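PDB 3B5E: Mll8374 protein from Mesorhizobium loti, which probably hydrolyses carboxylic ester bonds as a serine carboxylesterase of the alpha/beta-hydrolase fold. Local coordinates for residues K86-E91 / M145-H150; H112-G117 / Q211-P216; V60-R65 / A96-E101; A178-L183 / A188-R193. All coordinates share one frame; numbering follows the deposited sequence.

Contact 1: residues K86-E91 / M145-H150. With EDO (1,2-ethanediol), chain N.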
loop_
_atom_site.group_PDB
_atom_site.type_symbol
_atom_site.label_atom_id
_atom_site.label_comp_id
_atom_site.label_asym_id
_atom_site.label_seq_id
_atom_site.Cartn_x
_atom_site.Cartn_y
_atom_site.Cartn_z
ATOM N N LYS A 86 -5.384 -11.985 13.895
ATOM C CA LYS A 86 -4.095 -12.062 14.591
ATOM C C LYS A 86 -2.900 -11.857 13.625
ATOM O O LYS A 86 -1.901 -11.219 13.969
ATOM C CB LYS A 86 -4.012 -13.400 15.354
ATOM C CG LYS A 86 -2.806 -13.577 16.217
ATOM N N SER A 87 -3.035 -12.376 12.408
ATOM C CA SER A 87 -2.063 -12.181 11.354
ATOM C C SER A 87 -1.968 -10.737 10.857
ATOM O O SER A 87 -0.868 -10.203 10.700
ATOM C CB SER A 87 -2.345 -13.134 10.212
ATOM O OG SER A 87 -1.310 -13.064 9.252
ATOM N N ILE A 88 -3.110 -10.093 10.649
ATOM C CA ILE A 88 -3.116 -8.684 10.248
ATOM C C ILE A 88 -2.407 -7.862 11.320
ATOM O O ILE A 88 -1.570 -7.033 11.029
ATOM C CB ILE A 88 -4.552 -8.117 10.028
ATOM C CG1 ILE A 88 -5.276 -8.857 8.884
ATOM C CG2 ILE A 88 -4.518 -6.580 9.714
ATOM C CD1 ILE A 88 -6.769 -8.530 8.700
ATOM N N LEU A 89 -2.747 -8.114 12.566
ATOM C CA LEU A 89 -2.162 -7.343 13.663
ATOM C C LEU A 89 -0.626 -7.522 13.737
ATOM O O LEU A 89 0.104 -6.531 13.874
ATOM C CB LEU A 89 -2.838 -7.692 14.977
ATOM C CG LEU A 89 -4.080 -6.879 15.399
ATOM C CD1 LEU A 89 -5.084 -6.645 14.273
ATOM C CD2 LEU A 89 -4.758 -7.574 16.551
ATOM N N ALA A 90 -0.154 -8.766 13.607
ATOM C CA ALA A 90 1.255 -9.085 13.763
ATOM C C ALA A 90 2.065 -8.497 12.622
ATOM O O ALA A 90 3.123 -7.907 12.846
ATOM C CB ALA A 90 1.474 -10.603 13.865
ATOM N N GLU A 91 1.576 -8.679 11.405
ATOM C CA GLU A 91 2.294 -8.251 10.201
ATOM C C GLU A 91 2.276 -6.743 10.047
ATOM O O GLU A 91 3.268 -6.144 9.629
ATOM C CB GLU A 91 1.738 -8.977 8.973
ATOM C CG GLU A 91 1.928 -10.503 9.014
ATOM C CD GLU A 91 3.394 -10.912 9.126
ATOM O OE1 GLU A 91 4.235 -10.420 8.342
ATOM O OE2 GLU A 91 3.704 -11.721 10.022
HETATM N N MSE A 145 -10.267 -3.429 0.102
HETATM C CA MSE A 145 -11.495 -3.760 0.803
HETATM C C MSE A 145 -11.233 -3.656 2.296
HETATM O O MSE A 145 -10.088 -3.673 2.704
HETATM C CB MSE A 145 -11.991 -5.173 0.428
HETATM C CG MSE A 145 -11.138 -6.320 0.944
HETATM SE SE MSE A 145 -11.959 -8.022 0.568
HETATM C CE MSE A 145 -13.512 -7.914 1.751
ATOM N N PRO A 146 -12.297 -3.516 3.121
ATOM C CA PRO A 146 -12.109 -3.636 4.563
ATOM C C PRO A 146 -11.729 -5.065 4.939
ATOM O O PRO A 146 -12.259 -6.022 4.369
ATOM C CB PRO A 146 -13.498 -3.270 5.151
ATOM C CG PRO A 146 -14.242 -2.578 4.009
ATOM C CD PRO A 146 -13.705 -3.247 2.772
ATOM N N VAL A 147 -10.779 -5.179 5.863
ATOM C CA VAL A 147 -10.235 -6.477 6.314
ATOM C C VAL A 147 -10.209 -6.661 7.834
ATOM O O VAL A 147 -10.060 -7.785 8.309
ATOM C CB VAL A 147 -8.808 -6.741 5.754
ATOM C CG1 VAL A 147 -8.825 -6.737 4.220
ATOM C CG2 VAL A 147 -7.748 -5.714 6.264
ATOM N N LEU A 148 -10.327 -5.567 8.590
ATOM C CA LEU A 148 -10.243 -5.594 10.035
ATOM C C LEU A 148 -11.631 -5.750 10.592
ATOM O O LEU A 148 -12.521 -5.020 10.223
ATOM C CB LEU A 148 -9.658 -4.302 10.605
ATOM C CG LEU A 148 -8.157 -4.169 10.759
ATOM C CD1 LEU A 148 -7.866 -2.797 11.420
ATOM C CD2 LEU A 148 -7.621 -5.351 11.583
ATOM N N ASP A 149 -11.816 -6.693 11.492
ATOM C CA ASP A 149 -13.114 -6.867 12.122
ATOM C C ASP A 149 -13.387 -5.813 13.192
ATOM O O ASP A 149 -14.520 -5.373 13.336
ATOM C CB ASP A 149 -13.229 -8.243 12.783
ATOM C CG ASP A 149 -13.283 -9.393 11.775
ATOM O OD1 ASP A 149 -13.483 -9.137 10.555
ATOM O OD2 ASP A 149 -13.100 -10.555 12.245
ATOM N N HIS A 150 -12.379 -5.462 13.971
ATOM C CA HIS A 150 -12.528 -4.441 14.991
ATOM C C HIS A 150 -11.498 -3.350 14.691
ATOM O O HIS A 150 -10.304 -3.624 14.496
ATOM C CB HIS A 150 -12.391 -5.036 16.399
ATOM C CG HIS A 150 -13.333 -6.179 16.657
ATOM N ND1 HIS A 150 -14.702 -6.069 16.496
ATOM C CD2 HIS A 150 -13.102 -7.461 17.033
ATOM C CE1 HIS A 150 -15.272 -7.230 16.773
ATOM N NE2 HIS A 150 -14.324 -8.091 17.101
HETATM C C1 EDO N . -8.057 -15.112 14.369
HETATM O O1 EDO N . -7.029 -14.166 14.616
HETATM C C2 EDO N . -9.308 -14.352 13.968
HETATM O O2 EDO N . -9.307 -14.254 12.554
#
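A small apolar contact between helix 85-106 and the loop that follows strand 138-142 of an alpha/beta-hydrolase domain is made by Ile88 and Leu89 against Val147 and Leu148. Ile88 does most of the work with two separate branches. Its ethyl arm, with CG1 beside the backbone N (chi1 -62°) and then extended, carries Ile88 CD1 to the loop, 3.8 Å from Val147 CG2; the same methyl also lies 3.4 Å from the carbonyl oxygen Val147 O. The other branch, Ile88 CG2, meets Leu148 CD2 at 3.8 Å. That Leu148 methyl is shared, because Leu89 CD1 reaches Leu148 CD2 from the next helical position at 3.9 Å. Val147 O, although close to a methyl, takes a hydrogen bond from Gln85 NE2, and Gln85 OE1 accepts one from Asp149 N, so polar bonds to Gln85 lie beside the apolar contact at the start of the helix. There too, Lys86 N donates to O1 of a 1,2-ethanediol, probably from the crystallisation liquor, at 2.8 Å. Phe83 of strand 82-83 and Ser127 of helix 120-131 both touch Ile88 and Val147. The contact joins helix 85-106, which packs on the sheet, to the loop between strands 138-142 and 160-166 of an alpha/beta-hydrolase-type domain.

Contact 2: residues H112-G117 / Q211-P216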
loop_
_atom_site.group_PDB
_atom_site.type_symbol
_atom_site.label_atom_id
_atom_site.label_comp_id
_atom_site.label_asym_id
_atom_site.label_seq_id
_atom_site.Cartn_x
_atom_site.Cartn_y
_atom_site.Cartn_z
ATOM N N HIS A 112 7.431 12.902 3.149
ATOM C CA HIS A 112 7.408 12.977 1.696
ATOM C C HIS A 112 7.182 11.585 1.101
ATOM O O HIS A 112 7.594 11.309 -0.030
ATOM C CB HIS A 112 8.717 13.609 1.189
ATOM C CG HIS A 112 8.802 15.082 1.437
ATOM N ND1 HIS A 112 8.507 16.018 0.469
ATOM C CD2 HIS A 112 9.107 15.780 2.557
ATOM C CE1 HIS A 112 8.650 17.229 0.976
ATOM N NE2 HIS A 112 9.013 17.112 2.241
ATOM N N ALA A 113 6.537 10.706 1.861
ATOM C CA ALA A 113 6.393 9.324 1.450
ATOM C C ALA A 113 4.920 9.012 1.165
ATOM O O ALA A 113 4.046 9.546 1.833
ATOM C CB ALA A 113 6.918 8.427 2.518
ATOM N N THR A 114 4.679 8.173 0.158
ATOM C CA THR A 114 3.368 7.617 -0.179
ATOM C C THR A 114 3.457 6.121 -0.059
ATOM O O THR A 114 4.458 5.521 -0.463
ATOM C CB THR A 114 2.926 7.936 -1.620
ATOM O OG1 THR A 114 2.897 9.351 -1.789
ATOM C CG2 THR A 114 1.496 7.324 -1.951
ATOM N N PHE A 115 2.415 5.539 0.522
ATOM C CA PHE A 115 2.289 4.102 0.631
ATOM C C PHE A 115 1.319 3.655 -0.471
ATOM O O PHE A 115 0.155 3.989 -0.426
ATOM C CB PHE A 115 1.843 3.712 2.034
ATOM C CG PHE A 115 2.907 3.913 3.064
ATOM C CD1 PHE A 115 3.265 5.191 3.483
ATOM C CD2 PHE A 115 3.598 2.816 3.592
ATOM C CE1 PHE A 115 4.279 5.375 4.428
ATOM C CE2 PHE A 115 4.615 3.000 4.516
ATOM C CZ PHE A 115 4.954 4.283 4.936
ATOM N N LEU A 116 1.842 2.907 -1.442
ATOM C CA LEU A 116 1.091 2.417 -2.610
ATOM C C LEU A 116 0.948 0.892 -2.536
ATOM O O LEU A 116 1.933 0.164 -2.710
ATOM C CB LEU A 116 1.794 2.849 -3.913
ATOM C CG LEU A 116 1.287 2.299 -5.270
ATOM C CD1 LEU A 116 -0.115 2.875 -5.631
ATOM C CD2 LEU A 116 2.292 2.511 -6.415
ATOM N N GLY A 117 -0.289 0.420 -2.307
ATOM C CA GLY A 117 -0.591 -1.003 -2.205
ATOM C C GLY A 117 -1.589 -1.432 -3.260
ATOM O O GLY A 117 -2.466 -0.663 -3.687
ATOM N N GLN A 211 -1.953 12.180 -11.076
ATOM C CA GLN A 211 -2.902 13.312 -10.999
ATOM C C GLN A 211 -3.242 13.691 -9.544
ATOM O O GLN A 211 -3.373 14.865 -9.193
ATOM C CB GLN A 211 -4.188 12.960 -11.795
ATOM C CG GLN A 211 -4.022 13.052 -13.339
ATOM C CD GLN A 211 -4.949 12.137 -14.209
ATOM O OE1 GLN A 211 -5.804 11.370 -13.714
ATOM N NE2 GLN A 211 -4.754 12.224 -15.529
ATOM N N TRP A 212 -3.408 12.673 -8.708
ATOM C CA TRP A 212 -3.689 12.844 -7.284
ATOM C C TRP A 212 -2.479 13.395 -6.540
ATOM O O TRP A 212 -2.630 14.303 -5.717
ATOM C CB TRP A 212 -4.092 11.511 -6.712
ATOM C CG TRP A 212 -4.277 11.435 -5.255
ATOM C CD1 TRP A 212 -5.338 11.868 -4.539
ATOM C CD2 TRP A 212 -3.395 10.803 -4.333
ATOM N NE1 TRP A 212 -5.158 11.569 -3.203
ATOM C CE2 TRP A 212 -3.967 10.917 -3.058
ATOM C CE3 TRP A 212 -2.166 10.156 -4.468
ATOM C CZ2 TRP A 212 -3.353 10.393 -1.916
ATOM C CZ3 TRP A 212 -1.554 9.639 -3.336
ATOM C CH2 TRP A 212 -2.147 9.767 -2.082
ATOM N N LEU A 213 -1.298 12.888 -6.865
ATOM C CA LEU A 213 -0.055 13.381 -6.268
ATOM C C LEU A 213 0.210 14.844 -6.641
ATOM O O LEU A 213 0.679 15.626 -5.795
ATOM C CB LEU A 213 1.147 12.509 -6.658
ATOM C CG LEU A 213 1.260 11.133 -6.000
ATOM C CD1 LEU A 213 2.442 10.387 -6.562
ATOM C CD2 LEU A 213 1.345 11.252 -4.474
ATOM N N ALA A 214 -0.085 15.206 -7.897
ATOM C CA ALA A 214 0.083 16.579 -8.388
ATOM C C ALA A 214 -0.883 17.543 -7.709
ATOM O O ALA A 214 -0.625 18.732 -7.671
ATOM C CB ALA A 214 -0.071 16.646 -9.902
ATOM N N GLY A 215 -1.982 17.054 -7.153
ATOM C CA GLY A 215 -2.838 17.887 -6.307
ATOM C C GLY A 215 -3.793 18.728 -7.131
ATOM O O GLY A 215 -3.726 18.705 -8.368
ATOM N N PRO A 216 -4.696 19.484 -6.459
ATOM C CA PRO A 216 -5.699 20.291 -7.185
ATOM C C PRO A 216 -5.128 21.593 -7.734
ATOM O O PRO A 216 -5.541 22.026 -8.807
ATOM C CB PRO A 216 -6.780 20.570 -6.129
ATOM C CG PRO A 216 -6.305 19.878 -4.840
ATOM C CD PRO A 216 -4.844 19.615 -4.997
#
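Thr114, on a central strand, and Trp212, on the last helix, point at each other from opposite directions, and the threonine methyl arrives at the edge of the indole, close to the ring plane. The touching atoms are Thr114 CG2 and Trp212 CZ3, 4.1 Å apart, so the six-membered ring presents its rim to the strand. Trp212 reaches in this way because its CG lies opposite the backbone N (chi1 174°), which sends the indole from the helix toward the strand. The other branch of Thr114 meets a different neighbour: Thr114 OG1 is 3.6 Å from Leu213 CD2, a van der Waals contact in which the leucine crosses the threonine at a slant. The indole is held from elsewhere too, by a cation-pi contact with Arg160, whose NH2 also donates to Trp212 O, and by Leu138. Strand 113-118 leads from Thr114 into Gly117 and Ser119 of a GxSxG pattern, consistent with the nucleophile elbow of alpha/beta hydrolases. Helix 203-214 lies over this strand and its neighbour 138-142, with helix 47-53 beside it on the same side of the sheet, where Ile53 touches Leu213, while Phe115 points to the other side, where Phe95 and Thr99 of helix 85-106 cover it.

Contact 3: residues V60-R65 / A96-E101. With EDO (1,2-ethanediol), chain K.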
loop_
_atom_site.group_PDB
_atom_site.type_symbol
_atom_site.label_atom_id
_atom_site.label_comp_id
_atom_site.label_asym_id
_atom_site.label_seq_id
_atom_site.Cartn_x
_atom_site.Cartn_y
_atom_site.Cartn_z
ATOM N N VAL A 60 10.831 1.907 -2.235
ATOM C CA VAL A 60 11.019 0.757 -1.324
ATOM C C VAL A 60 10.027 -0.309 -1.765
ATOM O O VAL A 60 8.829 -0.238 -1.460
ATOM C CB VAL A 60 10.827 1.096 0.178
ATOM C CG1 VAL A 60 11.041 -0.155 1.076
ATOM C CG2 VAL A 60 11.743 2.234 0.634
ATOM N N ALA A 61 10.529 -1.287 -2.507
ATOM C CA ALA A 61 9.706 -2.372 -3.021
ATOM C C ALA A 61 9.824 -3.534 -2.025
ATOM O O ALA A 61 10.767 -4.316 -2.090
ATOM C CB ALA A 61 10.167 -2.764 -4.389
ATOM N N ALA A 62 8.841 -3.621 -1.119
ATOM C CA ALA A 62 8.846 -4.562 -0.008
ATOM C C ALA A 62 8.169 -5.885 -0.377
ATOM O O ALA A 62 7.238 -5.934 -1.201
ATOM C CB ALA A 62 8.186 -3.942 1.190
ATOM N N ARG A 63 8.610 -6.948 0.278
ATOM C CA ARG A 63 8.054 -8.297 0.057
ATOM C C ARG A 63 7.317 -8.791 1.289
ATOM O O ARG A 63 7.827 -8.693 2.397
ATOM C CB ARG A 63 9.172 -9.276 -0.290
ATOM C CG ARG A 63 8.704 -10.710 -0.643
ATOM C CD ARG A 63 9.827 -11.685 -0.786
ATOM N NE ARG A 63 10.526 -11.476 -2.055
ATOM C CZ ARG A 63 11.436 -12.295 -2.566
ATOM N NH1 ARG A 63 11.820 -13.379 -1.919
ATOM N NH2 ARG A 63 11.966 -12.020 -3.741
ATOM N N GLY A 64 6.124 -9.347 1.076
ATOM C CA GLY A 64 5.366 -10.013 2.140
ATOM C C GLY A 64 6.105 -11.194 2.757
ATOM O O GLY A 64 6.975 -11.811 2.143
ATOM N N ARG A 65 5.786 -11.494 4.006
ATOM C CA ARG A 65 6.524 -12.521 4.744
ATOM C C ARG A 65 5.903 -13.909 4.698
ATOM O O ARG A 65 6.493 -14.863 5.192
ATOM C CB ARG A 65 6.706 -12.088 6.179
ATOM C CG ARG A 65 7.409 -10.772 6.258
ATOM C CD ARG A 65 8.025 -10.531 7.597
ATOM N NE ARG A 65 7.083 -10.660 8.705
ATOM C CZ ARG A 65 7.378 -10.371 9.970
ATOM N NH1 ARG A 65 8.585 -9.936 10.307
ATOM N NH2 ARG A 65 6.462 -10.520 10.911
ATOM N N ALA A 96 5.201 -1.666 10.442
ATOM C CA ALA A 96 5.326 -0.361 11.072
ATOM C C ALA A 96 6.773 -0.156 11.547
ATOM O O ALA A 96 7.423 0.846 11.192
ATOM C CB ALA A 96 4.328 -0.230 12.239
ATOM N N ALA A 97 7.278 -1.146 12.292
ATOM C CA ALA A 97 8.671 -1.146 12.780
ATOM C C ALA A 97 9.649 -1.084 11.598
ATOM O O ALA A 97 10.583 -0.285 11.608
ATOM C CB ALA A 97 8.935 -2.365 13.633
ATOM N N PHE A 98 9.392 -1.901 10.575
ATOM C CA PHE A 98 10.194 -1.926 9.356
ATOM C C PHE A 98 10.275 -0.567 8.649
ATOM O O PHE A 98 11.365 -0.159 8.178
ATOM C CB PHE A 98 9.645 -3.000 8.392
ATOM C CG PHE A 98 10.206 -2.907 6.993
ATOM C CD1 PHE A 98 11.497 -3.349 6.734
ATOM C CD2 PHE A 98 9.462 -2.360 5.956
ATOM C CE1 PHE A 98 12.041 -3.256 5.471
ATOM C CE2 PHE A 98 9.987 -2.256 4.675
ATOM C CZ PHE A 98 11.293 -2.717 4.422
ATOM N N THR A 99 9.148 0.153 8.572
ATOM C CA THR A 99 9.132 1.459 7.887
ATOM C C THR A 99 10.124 2.379 8.551
ATOM O O THR A 99 10.895 3.045 7.884
ATOM C CB THR A 99 7.727 2.173 7.825
ATOM O OG1 THR A 99 7.297 2.591 9.128
ATOM C CG2 THR A 99 6.705 1.286 7.203
ATOM N N ASN A 100 10.107 2.388 9.875
ATOM C CA ASN A 100 11.003 3.219 10.634
ATOM C C ASN A 100 12.495 2.828 10.443
ATOM O O ASN A 100 13.344 3.705 10.233
ATOM C CB ASN A 100 10.514 3.266 12.092
ATOM C CG ASN A 100 9.095 3.939 12.210
ATOM O OD1 ASN A 100 8.740 4.854 11.424
ATOM N ND2 ASN A 100 8.279 3.451 13.152
ATOM N N GLU A 101 12.773 1.520 10.508
ATOM C CA GLU A 101 14.103 0.948 10.235
ATOM C C GLU A 101 14.581 1.384 8.863
ATOM O O GLU A 101 15.666 1.934 8.725
ATOM C CB GLU A 101 14.091 -0.589 10.199
ATOM C CG GLU A 101 13.804 -1.342 11.467
ATOM C CD GLU A 101 14.034 -2.854 11.283
ATOM O OE1 GLU A 101 13.357 -3.514 10.426
ATOM O OE2 GLU A 101 14.904 -3.374 12.011
HETATM C C1 EDO K . 14.320 -15.555 -3.215
HETATM O O1 EDO K . 14.074 -14.629 -4.279
HETATM C C2 EDO K . 13.523 -16.828 -3.471
HETATM O O2 EDO K . 12.309 -16.836 -2.705
#
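Strand 58-62 runs beneath helix 85-106 with the backbones well apart, the nearest alpha carbons being Val60 CA and Thr99 CA at 9.4 Å. This is the layered packing of the alpha/beta-hydrolase fold, a helix laid on the central mixed sheet, and one aromatic side chain spans the gap. Phe98 is that side chain: its CG stands opposite the backbone N (chi1 167°), which turns the ring from the helix toward the sheet. Two strand residues on the same face receive it. Val60 CG1 comes to 4.2 Å from Phe98 CZ, at the far end of the ring, while Ala62 CB lies 4.3 Å from Phe98 CE2, one carbon back along it. Both methyls approach obliquely, neither squarely over the ring nor in its plane, and the contact is wholly apolar. Around Phe98 other aromatics gather: Tyr20 of the edge strand meets it edge-to-face, and Phe95 and Phe18 meet it with inclined planes, making an aromatic cluster around the buried Phe98 near the sheet margin. Val60 also touches Tyr20, and Ala62 also touches Phe95, which ties both strand residues into the same cluster. Just past the strand, Arg63 NE forms a salt bridge with Glu43 OE1. The far side of the same guanidinium faces a 1,2-ethanediol, probably from the crystallisation liquor, whose O1 lies near the guanidinium plane and takes two weak hydrogen bonds, from Arg63 NH1 at 3.5 Å and from Arg63 NH2 at 3.4 Å.

Contact 4: residues A178-L183 / A188-R193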
loop_
_atom_site.group_PDB
_atom_site.type_symbol
_atom_site.label_atom_id
_atom_site.label_comp_id
_atom_site.label_asym_id
_atom_site.label_seq_id
_atom_site.Cartn_x
_atom_site.Cartn_y
_atom_site.Cartn_z
ATOM N N ALA A 178 -17.974 0.712 1.639
ATOM C CA ALA A 178 -17.765 0.529 3.084
ATOM C C ALA A 178 -16.395 1.088 3.526
ATOM O O ALA A 178 -16.283 1.713 4.584
ATOM C CB ALA A 178 -17.923 -0.959 3.466
ATOM N N LEU A 179 -15.367 0.889 2.694
ATOM C CA LEU A 179 -14.027 1.390 3.008
ATOM C C LEU A 179 -13.996 2.906 2.976
ATOM O O LEU A 179 -13.357 3.527 3.821
ATOM C CB LEU A 179 -12.993 0.827 2.029
ATOM C CG LEU A 179 -11.539 1.045 2.429
ATOM C CD1 LEU A 179 -11.181 0.455 3.844
ATOM C CD2 LEU A 179 -10.647 0.525 1.283
ATOM N N VAL A 180 -14.648 3.499 1.975
ATOM C CA VAL A 180 -14.755 4.975 1.879
ATOM C C VAL A 180 -15.416 5.581 3.124
ATOM O O VAL A 180 -14.929 6.561 3.667
ATOM C CB VAL A 180 -15.526 5.439 0.606
ATOM C CG1 VAL A 180 -15.824 6.958 0.678
ATOM C CG2 VAL A 180 -14.709 5.048 -0.645
ATOM N N THR A 181 -16.513 4.968 3.537
ATOM C CA THR A 181 -17.242 5.376 4.724
ATOM C C THR A 181 -16.338 5.265 5.960
ATOM O O THR A 181 -16.226 6.211 6.777
ATOM C CB THR A 181 -18.545 4.532 4.875
ATOM O OG1 THR A 181 -19.450 4.913 3.836
ATOM C CG2 THR A 181 -19.225 4.775 6.266
ATOM N N LEU A 182 -15.687 4.125 6.095
ATOM C CA LEU A 182 -14.821 3.870 7.252
ATOM C C LEU A 182 -13.698 4.902 7.374
ATOM O O LEU A 182 -13.495 5.487 8.433
ATOM C CB LEU A 182 -14.229 2.465 7.140
ATOM C CG LEU A 182 -13.305 1.997 8.260
ATOM C CD1 LEU A 182 -14.097 1.782 9.516
ATOM C CD2 LEU A 182 -12.563 0.723 7.814
ATOM N N LEU A 183 -12.939 5.105 6.299
ATOM C CA LEU A 183 -11.773 5.982 6.351
ATOM C C LEU A 183 -12.214 7.439 6.540
ATOM O O LEU A 183 -11.603 8.166 7.311
ATOM C CB LEU A 183 -10.895 5.796 5.118
ATOM C CG LEU A 183 -10.274 4.388 4.936
ATOM C CD1 LEU A 183 -9.482 4.273 3.611
ATOM C CD2 LEU A 183 -9.373 4.002 6.113
ATOM N N ALA A 188 -9.936 10.674 7.542
ATOM C CA ALA A 188 -9.083 10.730 6.362
ATOM C C ALA A 188 -9.752 11.574 5.270
ATOM O O ALA A 188 -10.970 11.635 5.172
ATOM C CB ALA A 188 -8.785 9.337 5.851
ATOM N N GLU A 189 -8.937 12.233 4.469
ATOM C CA GLU A 189 -9.421 12.903 3.269
ATOM C C GLU A 189 -9.360 11.899 2.114
ATOM O O GLU A 189 -8.298 11.608 1.569
ATOM C CB GLU A 189 -8.573 14.132 2.988
ATOM C CG GLU A 189 -8.791 14.760 1.629
ATOM C CD GLU A 189 -8.001 16.057 1.453
ATOM O OE1 GLU A 189 -7.557 16.627 2.482
ATOM O OE2 GLU A 189 -7.820 16.494 0.286
ATOM N N VAL A 190 -10.522 11.395 1.740
ATOM C CA VAL A 190 -10.610 10.284 0.784
ATOM C C VAL A 190 -10.899 10.827 -0.619
ATOM O O VAL A 190 -11.770 11.669 -0.801
ATOM C CB VAL A 190 -11.721 9.266 1.204
ATOM C CG1 VAL A 190 -11.766 8.081 0.222
ATOM C CG2 VAL A 190 -11.541 8.781 2.675
ATOM N N ASP A 191 -10.149 10.347 -1.599
ATOM C CA ASP A 191 -10.439 10.577 -2.987
ATOM C C ASP A 191 -10.599 9.204 -3.604
ATOM O O ASP A 191 -9.619 8.516 -3.801
ATOM C CB ASP A 191 -9.253 11.271 -3.628
ATOM C CG ASP A 191 -9.474 11.576 -5.062
ATOM O OD1 ASP A 191 -10.469 11.111 -5.639
ATOM O OD2 ASP A 191 -8.621 12.305 -5.628
ATOM N N ALA A 192 -11.844 8.800 -3.866
ATOM C CA ALA A 192 -12.153 7.461 -4.386
ATOM C C ALA A 192 -12.706 7.527 -5.820
ATOM O O ALA A 192 -13.590 8.365 -6.130
ATOM C CB ALA A 192 -13.135 6.735 -3.464
ATOM N N ARG A 193 -12.104 6.696 -6.679
ATOM C CA ARG A 193 -12.413 6.610 -8.111
ATOM C C ARG A 193 -12.915 5.223 -8.453
ATOM O O ARG A 193 -12.524 4.230 -7.823
ATOM C CB ARG A 193 -11.173 6.874 -8.998
ATOM C CG ARG A 193 -10.371 8.065 -8.628
ATOM C CD ARG A 193 -11.138 9.352 -8.763
ATOM N NE ARG A 193 -10.324 10.477 -8.342
ATOM C CZ ARG A 193 -9.492 11.132 -9.150
ATOM N NH1 ARG A 193 -9.418 10.860 -10.439
ATOM N NH2 ARG A 193 -8.753 12.112 -8.663
#
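Val180 and Leu183, one helical turn apart on helix 176-185, rest on the residues of strand 189-195 that face them. Val180 CG2 meets Ala192 CB at 3.6 Å, and Val180 CG1 lies 4.2 Å from Val190 CG1. One turn further along the helix, Leu183 touches mainly with its beta carbon: Leu183 CB is 3.9 Å from Val190 CG2, and Ala188 CB packs against it too. Val190 thus wedges between the two helix residues: its CG1 faces Val180 CG1 and its CG2 faces Leu183 CB, with CG1 anti to the backbone N (chi1 -178°) and CG2 beside that N. A backbone bond ties the turn: Ala188 N donates to Leu183 O at 3.0 Å, with an N-H...O angle of 151°. Helix and strand run nearly antiparallel, their segment axes at 162° and 8.8 Å apart at closest, as in the second half of a beta-alpha-beta crossover from strand 160-166. Leu156 backs Leu183 and Ala188, and Ile163 of the neighbouring strand supports Val180. On the reverse face of the strand, Arg193 grips the Asp191 carboxylate side-on, Arg193 NE to Asp191 OD1 at 2.8 Å and NH2 to OD2, both on the syn side. The chemistry is therefore divided by face: apolar carbons and one main-chain bond join strand to helix, while the two-pronged salt bridge probably offsets charge on the side turned toward helix 203-214.

Overall arrangement
From the N terminus, strand 58-62 comes first, and contact 3 closes the earliest loop when helix 85-106 returns over it. The start of that helix also belongs to contact 1, whose loop, opened before contact 3 closes, ends only beyond strand 138-142; contacts 1 and 3 therefore cross, and the salt bridge Glu91 to Arg65 joins them. Contact 2 opens within contact 1's span and crosses it, closing at the C-terminal helix. Contact 4, a short turn, falls wholly within contact 2's loop. Contacts 2, 3 and 4 bring helices onto one central sheet, with contacts 3 and 4 about 24 Å apart between centres, whereas Pro146 joins contact 1 to helix 176-185.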